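Local coordinates for protein nucleoside permease NupG (Escherichia coli K-12, PDB 7DLA) that carries purine and pyrimidine nucleosides across the bacterial inner membrane, driven by the proton motive force, as a symporter of the major facilitator superfamily, at residues A[143-156]-A[251-263]. The protein carries 1 engineered substitution. Numbering follows the deposited sequence.
Sequences FIMAMWVVSLSGFE and QHASIIMSISQIS
Met147 reaches from helix 143-152 into a hole on helix 253-263 formed by Ser254, Met257, Ser258 and Gln261, a knob-into-hole fit between nearly antiparallel helices whose directions differ by 163° and whose axes come within 8.2 Å. Outward along Met147, CB faces the CB of Ser254 at 4.4 Å; CG stands anti to the carbonyl carbon; SD lies 3.9 Å from CG of Gln261, whose side chain it crosses at about a right angle; and the bend at chi3 (53°) lays CE against the backbone around Ser254 O and Ser258 CA. Further along the seam, CD1 of Ile144 lies 3.7 Å from CG1 of Ile262 and also touches CB of Gln261. On the flank that belongs to Trp148, CD1 of Ile255 nestles against the indole at CD1 and the backbone at CA. The indole edge points NE1 at Ser258 OG, a weak hydrogen bond of 3.3 Å; that hydroxyl in turn donates to Ile255 O from above the carbonyl plane.

At the periplasmic end, Ser151 CB packs on Ser254 CB at 3.6 Å, and Glu156, just past the Schellman turn at Gly154, sends its carboxylate back to the start of the other helix. Its OE2 accepts a weak bond from Ser254 N (3.3 Å, 152° at the hydrogen) and is also bonded by Asn232 and His236. Replacing Glu156 by alanine would remove the carboxylate, and the Ser254 N-H, Asn232 and His236 would probably lose their common acceptor. The contact thus joins the fifth transmembrane helix, in the N-terminal six-helix bundle of the major facilitator fold, to the eighth, in the C-terminal one, by close apolar and small-residue packing, with a buried, multiply bonded carboxylate oxygen tying the end of one helix to the first turn of the other.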
# COMPACT_ATOMS: atom_id res chain seq x y z
N PHE A 143 -7.86 4.28 -8.54
CA PHE A 143 -7.98 3.45 -7.36
C PHE A 143 -9.33 3.65 -6.67
O PHE A 143 -10.08 2.68 -6.46
CB PHE A 143 -6.84 3.76 -6.38
CG PHE A 143 -6.49 2.61 -5.49
CD1 PHE A 143 -5.63 1.62 -5.94
CD2 PHE A 143 -6.98 2.52 -4.20
CE1 PHE A 143 -5.27 0.56 -5.14
CE2 PHE A 143 -6.64 1.45 -3.41
CZ PHE A 143 -5.79 0.47 -3.88
N ILE A 144 -9.64 4.89 -6.26
CA ILE A 144 -10.88 5.10 -5.48
C ILE A 144 -12.12 4.75 -6.30
O ILE A 144 -13.09 4.20 -5.77
CB ILE A 144 -10.95 6.53 -4.91
CG1 ILE A 144 -9.71 6.83 -4.05
CG2 ILE A 144 -12.27 6.74 -4.15
CD1 ILE A 144 -9.75 8.18 -3.29
N MET A 145 -12.10 5.01 -7.60
CA MET A 145 -13.24 4.62 -8.42
C MET A 145 -13.33 3.12 -8.56
O MET A 145 -14.43 2.59 -8.56
CB MET A 145 -13.15 5.26 -9.78
CG MET A 145 -14.15 6.33 -10.02
SD MET A 145 -13.85 6.79 -11.73
CE MET A 145 -13.76 5.16 -12.47
N ALA A 146 -12.20 2.42 -8.74
CA ALA A 146 -12.28 0.96 -8.83
C ALA A 146 -12.92 0.39 -7.58
O ALA A 146 -13.79 -0.49 -7.66
CB ALA A 146 -10.89 0.35 -9.05
N MET A 147 -12.53 0.90 -6.41
CA MET A 147 -13.20 0.54 -5.17
C MET A 147 -14.69 0.83 -5.26
O MET A 147 -15.52 -0.03 -4.94
CB MET A 147 -12.59 1.34 -4.01
CG MET A 147 -11.21 0.86 -3.56
SD MET A 147 -10.38 1.99 -2.39
CE MET A 147 -11.64 2.15 -1.15
N TRP A 148 -15.04 2.04 -5.71
CA TRP A 148 -16.45 2.41 -5.83
C TRP A 148 -17.21 1.46 -6.75
O TRP A 148 -18.35 1.06 -6.46
CB TRP A 148 -16.56 3.84 -6.35
CG TRP A 148 -16.38 4.87 -5.31
CD1 TRP A 148 -15.58 4.79 -4.19
CD2 TRP A 148 -16.95 6.18 -5.30
NE1 TRP A 148 -15.65 5.97 -3.48
CE2 TRP A 148 -16.47 6.84 -4.14
CE3 TRP A 148 -17.81 6.86 -6.15
CZ2 TRP A 148 -16.84 8.14 -3.82
CZ3 TRP A 148 -18.18 8.16 -5.83
CH2 TRP A 148 -17.70 8.78 -4.68
N VAL A 149 -16.60 1.10 -7.87
CA VAL A 149 -17.30 0.33 -8.88
C VAL A 149 -17.57 -1.06 -8.34
O VAL A 149 -18.72 -1.47 -8.20
CB VAL A 149 -16.48 0.28 -10.18
CG1 VAL A 149 -17.03 -0.78 -11.10
CG2 VAL A 149 -16.43 1.64 -10.88
N VAL A 150 -16.49 -1.77 -7.98
CA VAL A 150 -16.65 -3.14 -7.50
C VAL A 150 -17.59 -3.18 -6.30
O VAL A 150 -18.40 -4.10 -6.18
CB VAL A 150 -15.27 -3.77 -7.19
CG1 VAL A 150 -15.40 -4.96 -6.20
CG2 VAL A 150 -14.62 -4.23 -8.48
N SER A 151 -17.54 -2.16 -5.44
CA SER A 151 -18.52 -2.13 -4.36
C SER A 151 -19.94 -2.04 -4.91
O SER A 151 -20.80 -2.85 -4.54
CB SER A 151 -18.23 -0.97 -3.41
OG SER A 151 -18.92 -1.16 -2.18
N LEU A 152 -20.19 -1.08 -5.81
CA LEU A 152 -21.56 -0.79 -6.25
C LEU A 152 -22.09 -1.84 -7.21
O LEU A 152 -23.31 -2.01 -7.32
CB LEU A 152 -21.62 0.57 -6.92
CG LEU A 152 -21.36 1.77 -6.02
CD1 LEU A 152 -20.97 2.93 -6.90
CD2 LEU A 152 -22.62 2.08 -5.23
N SER A 153 -21.22 -2.55 -7.90
CA SER A 153 -21.68 -3.60 -8.80
C SER A 153 -22.02 -4.90 -8.08
O SER A 153 -22.40 -5.87 -8.75
CB SER A 153 -20.60 -3.87 -9.84
OG SER A 153 -20.05 -2.64 -10.23
N GLY A 154 -21.87 -4.97 -6.77
CA GLY A 154 -22.05 -6.22 -6.05
C GLY A 154 -20.97 -7.27 -6.23
O GLY A 154 -21.27 -8.46 -6.16
N PHE A 155 -19.71 -6.87 -6.42
CA PHE A 155 -18.60 -7.81 -6.61
C PHE A 155 -17.54 -7.72 -5.51
O PHE A 155 -16.41 -8.17 -5.72
CB PHE A 155 -17.92 -7.60 -7.96
CG PHE A 155 -18.84 -7.78 -9.12
CD1 PHE A 155 -19.79 -8.77 -9.12
CD2 PHE A 155 -18.71 -6.98 -10.24
CE1 PHE A 155 -20.61 -8.96 -10.20
CE2 PHE A 155 -19.55 -7.16 -11.33
CZ PHE A 155 -20.49 -8.16 -11.31
N GLU A 156 -17.89 -7.09 -4.38
CA GLU A 156 -16.94 -6.95 -3.25
C GLU A 156 -16.56 -8.36 -2.79
O GLU A 156 -15.38 -8.74 -2.95
CB GLU A 156 -17.58 -6.15 -2.11
CG GLU A 156 -17.07 -4.72 -2.02
CD GLU A 156 -17.60 -3.94 -0.83
OE1 GLU A 156 -18.56 -3.16 -1.02
OE2 GLU A 156 -17.06 -4.11 0.28
N GLN A 251 -23.37 -2.99 3.44
CA GLN A 251 -23.50 -3.49 2.08
C GLN A 251 -22.28 -3.11 1.25
O GLN A 251 -21.73 -3.96 0.53
CB GLN A 251 -24.80 -2.95 1.45
CG GLN A 251 -26.14 -3.66 1.84
CD GLN A 251 -26.24 -5.08 1.31
OE1 GLN A 251 -25.25 -5.83 1.31
NE2 GLN A 251 -27.44 -5.47 0.83
N HIS A 252 -21.79 -1.87 1.39
CA HIS A 252 -20.77 -1.31 0.51
C HIS A 252 -19.64 -0.76 1.37
O HIS A 252 -19.52 0.45 1.55
CB HIS A 252 -21.36 -0.24 -0.35
CG HIS A 252 -22.33 -0.79 -1.34
ND1 HIS A 252 -23.69 -0.77 -1.12
CD2 HIS A 252 -22.14 -1.43 -2.51
CE1 HIS A 252 -24.30 -1.34 -2.14
NE2 HIS A 252 -23.38 -1.75 -3.00
N ALA A 253 -18.83 -1.66 1.91
CA ALA A 253 -17.76 -1.23 2.79
C ALA A 253 -16.70 -0.47 2.01
O ALA A 253 -16.17 0.54 2.51
CB ALA A 253 -17.13 -2.42 3.51
N SER A 254 -16.38 -0.92 0.79
CA SER A 254 -15.39 -0.22 -0.01
C SER A 254 -15.75 1.26 -0.19
O SER A 254 -14.86 2.11 -0.23
CB SER A 254 -15.22 -0.92 -1.36
OG SER A 254 -14.78 -2.25 -1.17
N ILE A 255 -17.04 1.59 -0.17
CA ILE A 255 -17.43 2.98 -0.29
C ILE A 255 -17.07 3.77 0.97
O ILE A 255 -16.69 4.94 0.90
CB ILE A 255 -18.94 3.07 -0.60
CG1 ILE A 255 -19.24 2.21 -1.81
CG2 ILE A 255 -19.35 4.50 -0.92
CD1 ILE A 255 -18.36 2.54 -2.96
N ILE A 256 -17.16 3.15 2.15
CA ILE A 256 -16.80 3.87 3.37
C ILE A 256 -15.28 3.90 3.56
O ILE A 256 -14.71 4.95 3.89
CB ILE A 256 -17.52 3.24 4.58
CG1 ILE A 256 -19.02 3.18 4.27
CG2 ILE A 256 -17.19 4.02 5.87
CD1 ILE A 256 -19.63 4.52 3.86
N MET A 257 -14.62 2.76 3.33
CA MET A 257 -13.17 2.70 3.34
C MET A 257 -12.55 3.69 2.37
O MET A 257 -11.45 4.15 2.62
CB MET A 257 -12.70 1.27 3.00
CG MET A 257 -13.13 0.21 4.03
SD MET A 257 -12.30 0.30 5.66
CE MET A 257 -10.56 0.01 5.31
N SER A 258 -13.21 4.03 1.27
CA SER A 258 -12.58 4.96 0.32
C SER A 258 -12.19 6.28 0.99
O SER A 258 -11.12 6.85 0.68
CB SER A 258 -13.52 5.22 -0.85
OG SER A 258 -14.69 5.83 -0.36
N ILE A 259 -13.02 6.76 1.92
CA ILE A 259 -12.71 7.97 2.66
C ILE A 259 -11.31 7.90 3.23
O ILE A 259 -10.63 8.92 3.37
CB ILE A 259 -13.76 8.22 3.75
CG1 ILE A 259 -15.15 8.16 3.12
CG2 ILE A 259 -13.51 9.54 4.47
CD1 ILE A 259 -16.25 8.45 4.07
N SER A 260 -10.82 6.68 3.47
CA SER A 260 -9.43 6.50 3.87
C SER A 260 -8.47 7.02 2.80
O SER A 260 -7.59 7.84 3.10
CB SER A 260 -9.18 5.03 4.19
OG SER A 260 -9.99 4.59 5.28
N GLN A 261 -8.66 6.59 1.54
CA GLN A 261 -7.76 7.03 0.46
C GLN A 261 -7.96 8.50 0.15
O GLN A 261 -7.00 9.24 -0.13
CB GLN A 261 -8.01 6.22 -0.78
CG GLN A 261 -8.45 4.84 -0.47
CD GLN A 261 -7.48 4.12 0.40
OE1 GLN A 261 -7.85 3.58 1.44
NE2 GLN A 261 -6.24 4.06 -0.04
N ILE A 262 -9.22 8.93 0.16
CA ILE A 262 -9.54 10.35 0.03
C ILE A 262 -8.69 11.17 0.99
O ILE A 262 -7.95 12.10 0.60
CB ILE A 262 -11.04 10.56 0.28
CG1 ILE A 262 -11.87 9.78 -0.71
CG2 ILE A 262 -11.44 11.99 0.04
CD1 ILE A 262 -13.35 10.05 -0.56
N SER A 263 -8.76 10.83 2.28
CA SER A 263 -8.08 11.64 3.30
C SER A 263 -6.57 11.52 3.20
O SER A 263 -5.85 12.47 3.52
CB SER A 263 -8.55 11.24 4.69
OG SER A 263 -8.15 12.23 5.60